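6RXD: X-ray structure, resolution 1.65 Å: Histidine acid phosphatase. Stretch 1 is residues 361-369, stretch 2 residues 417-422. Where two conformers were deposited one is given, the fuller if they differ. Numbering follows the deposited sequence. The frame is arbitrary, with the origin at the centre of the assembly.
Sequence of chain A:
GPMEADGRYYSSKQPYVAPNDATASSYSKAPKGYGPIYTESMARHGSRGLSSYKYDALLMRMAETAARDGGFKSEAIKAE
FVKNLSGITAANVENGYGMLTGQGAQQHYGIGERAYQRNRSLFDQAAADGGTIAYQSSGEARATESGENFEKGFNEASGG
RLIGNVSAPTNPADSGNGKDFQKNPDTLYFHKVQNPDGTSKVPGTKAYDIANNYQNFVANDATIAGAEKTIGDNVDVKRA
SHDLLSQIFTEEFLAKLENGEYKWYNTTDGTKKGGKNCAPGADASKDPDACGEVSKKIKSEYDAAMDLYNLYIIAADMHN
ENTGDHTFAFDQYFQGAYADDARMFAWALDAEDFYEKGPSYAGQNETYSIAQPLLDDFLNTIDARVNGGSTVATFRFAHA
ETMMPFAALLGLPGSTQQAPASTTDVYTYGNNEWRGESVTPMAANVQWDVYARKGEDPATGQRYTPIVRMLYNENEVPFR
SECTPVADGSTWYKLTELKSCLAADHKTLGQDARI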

# COMPACT_ATOMS: atom_id res chain seq x y z
N TYR A 361 17.16 -6.08 -7.21
CA TYR A 361 18.35 -6.10 -8.06
C TYR A 361 18.29 -7.10 -9.21
O TYR A 361 17.63 -8.13 -9.12
CB TYR A 361 19.62 -6.30 -7.21
CG TYR A 361 19.80 -7.69 -6.62
CD1 TYR A 361 20.47 -8.69 -7.33
CD2 TYR A 361 19.33 -8.01 -5.36
CE1 TYR A 361 20.66 -9.95 -6.79
CE2 TYR A 361 19.50 -9.27 -4.81
CZ TYR A 361 20.17 -10.24 -5.54
OH TYR A 361 20.35 -11.50 -5.00
N ALA A 362 19.01 -6.79 -10.29
CA ALA A 362 19.03 -7.65 -11.48
C ALA A 362 19.72 -8.98 -11.18
O ALA A 362 20.72 -9.01 -10.47
CB ALA A 362 19.72 -6.94 -12.63
N GLY A 363 19.19 -10.06 -11.74
CA GLY A 363 19.77 -11.37 -11.53
C GLY A 363 18.96 -12.24 -10.58
O GLY A 363 19.35 -13.38 -10.31
N GLN A 364 17.86 -11.71 -10.07
CA GLN A 364 16.97 -12.48 -9.20
C GLN A 364 15.51 -12.11 -9.47
O GLN A 364 15.21 -11.02 -9.97
CB GLN A 364 17.31 -12.25 -7.72
CG GLN A 364 17.13 -10.80 -7.23
CD GLN A 364 15.69 -10.44 -6.90
OE1 GLN A 364 14.93 -11.25 -6.35
NE2 GLN A 364 15.29 -9.22 -7.24
N ASN A 365 14.59 -13.02 -9.13
CA ASN A 365 13.17 -12.69 -9.11
C ASN A 365 12.52 -13.14 -7.81
O ASN A 365 11.29 -13.22 -7.72
CB ASN A 365 12.42 -13.28 -10.31
CG ASN A 365 12.53 -14.80 -10.38
OD1 ASN A 365 13.05 -15.45 -9.47
ND2 ASN A 365 12.02 -15.38 -11.46
N GLU A 366 13.35 -13.46 -6.82
CA GLU A 366 12.87 -13.97 -5.54
C GLU A 366 12.02 -12.95 -4.80
O GLU A 366 11.10 -13.31 -4.06
CB GLU A 366 14.06 -14.38 -4.65
CG GLU A 366 14.84 -15.56 -5.18
CD GLU A 366 14.00 -16.81 -5.29
OE1 GLU A 366 14.14 -17.53 -6.30
OE2 GLU A 366 13.20 -17.07 -4.37
N THR A 367 12.32 -11.67 -4.99
CA THR A 367 11.57 -10.64 -4.27
C THR A 367 10.11 -10.51 -4.71
O THR A 367 9.27 -10.11 -3.91
CB THR A 367 12.23 -9.25 -4.35
OG1 THR A 367 12.39 -8.88 -5.72
CG2 THR A 367 13.59 -9.26 -3.66
N TYR A 368 9.80 -10.83 -5.96
CA TYR A 368 8.43 -10.63 -6.43
C TYR A 368 7.71 -11.84 -6.99
O TYR A 368 6.50 -11.79 -7.22
CB TYR A 368 8.35 -9.48 -7.41
CG TYR A 368 9.19 -9.63 -8.65
CD1 TYR A 368 8.69 -10.26 -9.78
CD2 TYR A 368 10.48 -9.12 -8.70
CE1 TYR A 368 9.46 -10.38 -10.92
CE2 TYR A 368 11.24 -9.23 -9.82
CZ TYR A 368 10.73 -9.86 -10.93
OH TYR A 368 11.51 -9.95 -12.05
N SER A 369 8.44 -12.94 -7.21
CA SER A 369 7.81 -14.17 -7.67
C SER A 369 6.78 -14.65 -6.66
O SER A 369 5.88 -15.43 -6.98
CB SER A 369 8.85 -15.27 -7.91
OG SER A 369 9.52 -15.61 -6.71
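Stretch 2 (417-422) QQAPAS

Residues 417-422 run as an extended, irregular segment beside the first half of stretch 1, which is itself without regular helix or strand and opens with a type II β turn from Tyr361 to Gln364. The closest CA atoms across the contact are those of Tyr361 and Ala419, 4.5 Å apart, and a single β bridge joins the two backbones there. Farther on, Ala421 lies nearest Ala362, at a CA-CA distance of 5.1 Å, so the register advances in the same sense along both stretches. The contact is small, burying 325 Å² summed over both sides.

Gln417, with phi/psi of -123/117°, makes no contact with stretch 1. Its side chain runs forward along its own segment, where NE2 donates a hydrogen bond to Gln418 O at 2.9 Å.

Gln418 has the largest area covered by the other stretch. Its CA-to-CB bond points toward stretch 1, and the m, t rotamer carries the amide across to the turn. There, Gln418 NE2 donates a hydrogen bond to Gln364 O (2.9 Å, 157° at the hydrogen). The same nitrogen lies 3.3 Å from Tyr361 O, but the angle is too poor for a hydrogen bond; that carbonyl instead accepts one from Gln364 NE2 at 3.2 Å, within stretch 1. Gln418 NE2 also approaches the edge of the Tyr368 ring, near its plane, 3.8 Å from Tyr368 CE2. The other end of the amide serves the middle of the turn: a water accepts a hydrogen bond from Gly363 N at 2.8 Å and donates one to Gln418 OE1 at 2.7 Å, spanning a gap too long for direct bonding, since Gly363 N and Gln418 OE1 are 4.3 Å apart. Gln418 OE1 also lies 3.7 Å from Ala362 CA.

At Ala419 the contact passes to the backbone. Its carbonyl oxygen accepts a hydrogen bond from Ala362 N (Ala419 O to Ala362 N, 2.8 Å, 146° at the hydrogen), and a CA-H...O contact from Tyr361 CA reaches the same Ala419 O at 3.6 Å. The CA-to-CB bond of Ala419 points sideways, and Ala419 CB comes no nearer to stretch 1 than 4.3 Å, to Tyr361 CA.

Pro420 directs its side chain away, so its approach is through the main chain, with Pro420 O 3.8 Å from Tyr361 CB. Ala421 then brings its methyl beside the turn, where Ala421 CB packs 3.5 Å from Ala362 O. By Ser422 the contact has ended: its CA-to-CB bond points away from stretch 1, and its backbone nitrogen makes a weak hydrogen bond within its own segment, from Ser422 N to Pro420 O at 2.9 Å.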

# COMPACT_ATOMS: atom_id res chain seq x y z
N GLN A 417 11.79 -1.78 -13.78
CA GLN A 417 13.24 -1.60 -13.79
C GLN A 417 13.91 -2.16 -12.54
O GLN A 417 13.67 -1.68 -11.42
CB GLN A 417 13.60 -0.12 -13.94
CG GLN A 417 15.09 0.15 -14.11
CD GLN A 417 15.65 -0.53 -15.34
OE1 GLN A 417 15.16 -0.32 -16.45
NE2 GLN A 417 16.68 -1.35 -15.16
N GLN A 418 14.76 -3.16 -12.72
CA GLN A 418 15.56 -3.62 -11.60
C GLN A 418 16.83 -2.80 -11.46
O GLN A 418 17.29 -2.19 -12.42
CB GLN A 418 15.92 -5.09 -11.79
CG GLN A 418 14.69 -6.00 -11.66
CD GLN A 418 15.05 -7.46 -11.76
OE1 GLN A 418 15.60 -7.91 -12.77
NE2 GLN A 418 14.78 -8.21 -10.70
N ALA A 419 17.36 -2.76 -10.24
CA ALA A 419 18.62 -2.08 -9.97
C ALA A 419 19.78 -2.91 -10.50
O ALA A 419 19.61 -4.11 -10.75
CB ALA A 419 18.79 -1.86 -8.47
N PRO A 420 20.95 -2.28 -10.66
CA PRO A 420 22.11 -3.04 -11.12
C PRO A 420 22.47 -4.11 -10.10
O PRO A 420 22.13 -3.96 -8.92
CB PRO A 420 23.22 -1.99 -11.17
CG PRO A 420 22.51 -0.70 -11.43
CD PRO A 420 21.24 -0.83 -10.60
N ALA A 421 23.11 -5.18 -10.55
CA ALA A 421 23.57 -6.22 -9.65
C ALA A 421 24.84 -5.74 -8.97
O ALA A 421 25.95 -6.10 -9.37
CB ALA A 421 23.83 -7.51 -10.43
N SER A 422 24.67 -4.92 -7.94
CA SER A 422 25.79 -4.18 -7.35
C SER A 422 25.43 -3.70 -5.95
O SER A 422 24.27 -3.38 -5.68
CB SER A 422 26.13 -2.98 -8.23
OG SER A 422 27.21 -2.22 -7.70
O HOH W 1 16.85 -10.24 -13.18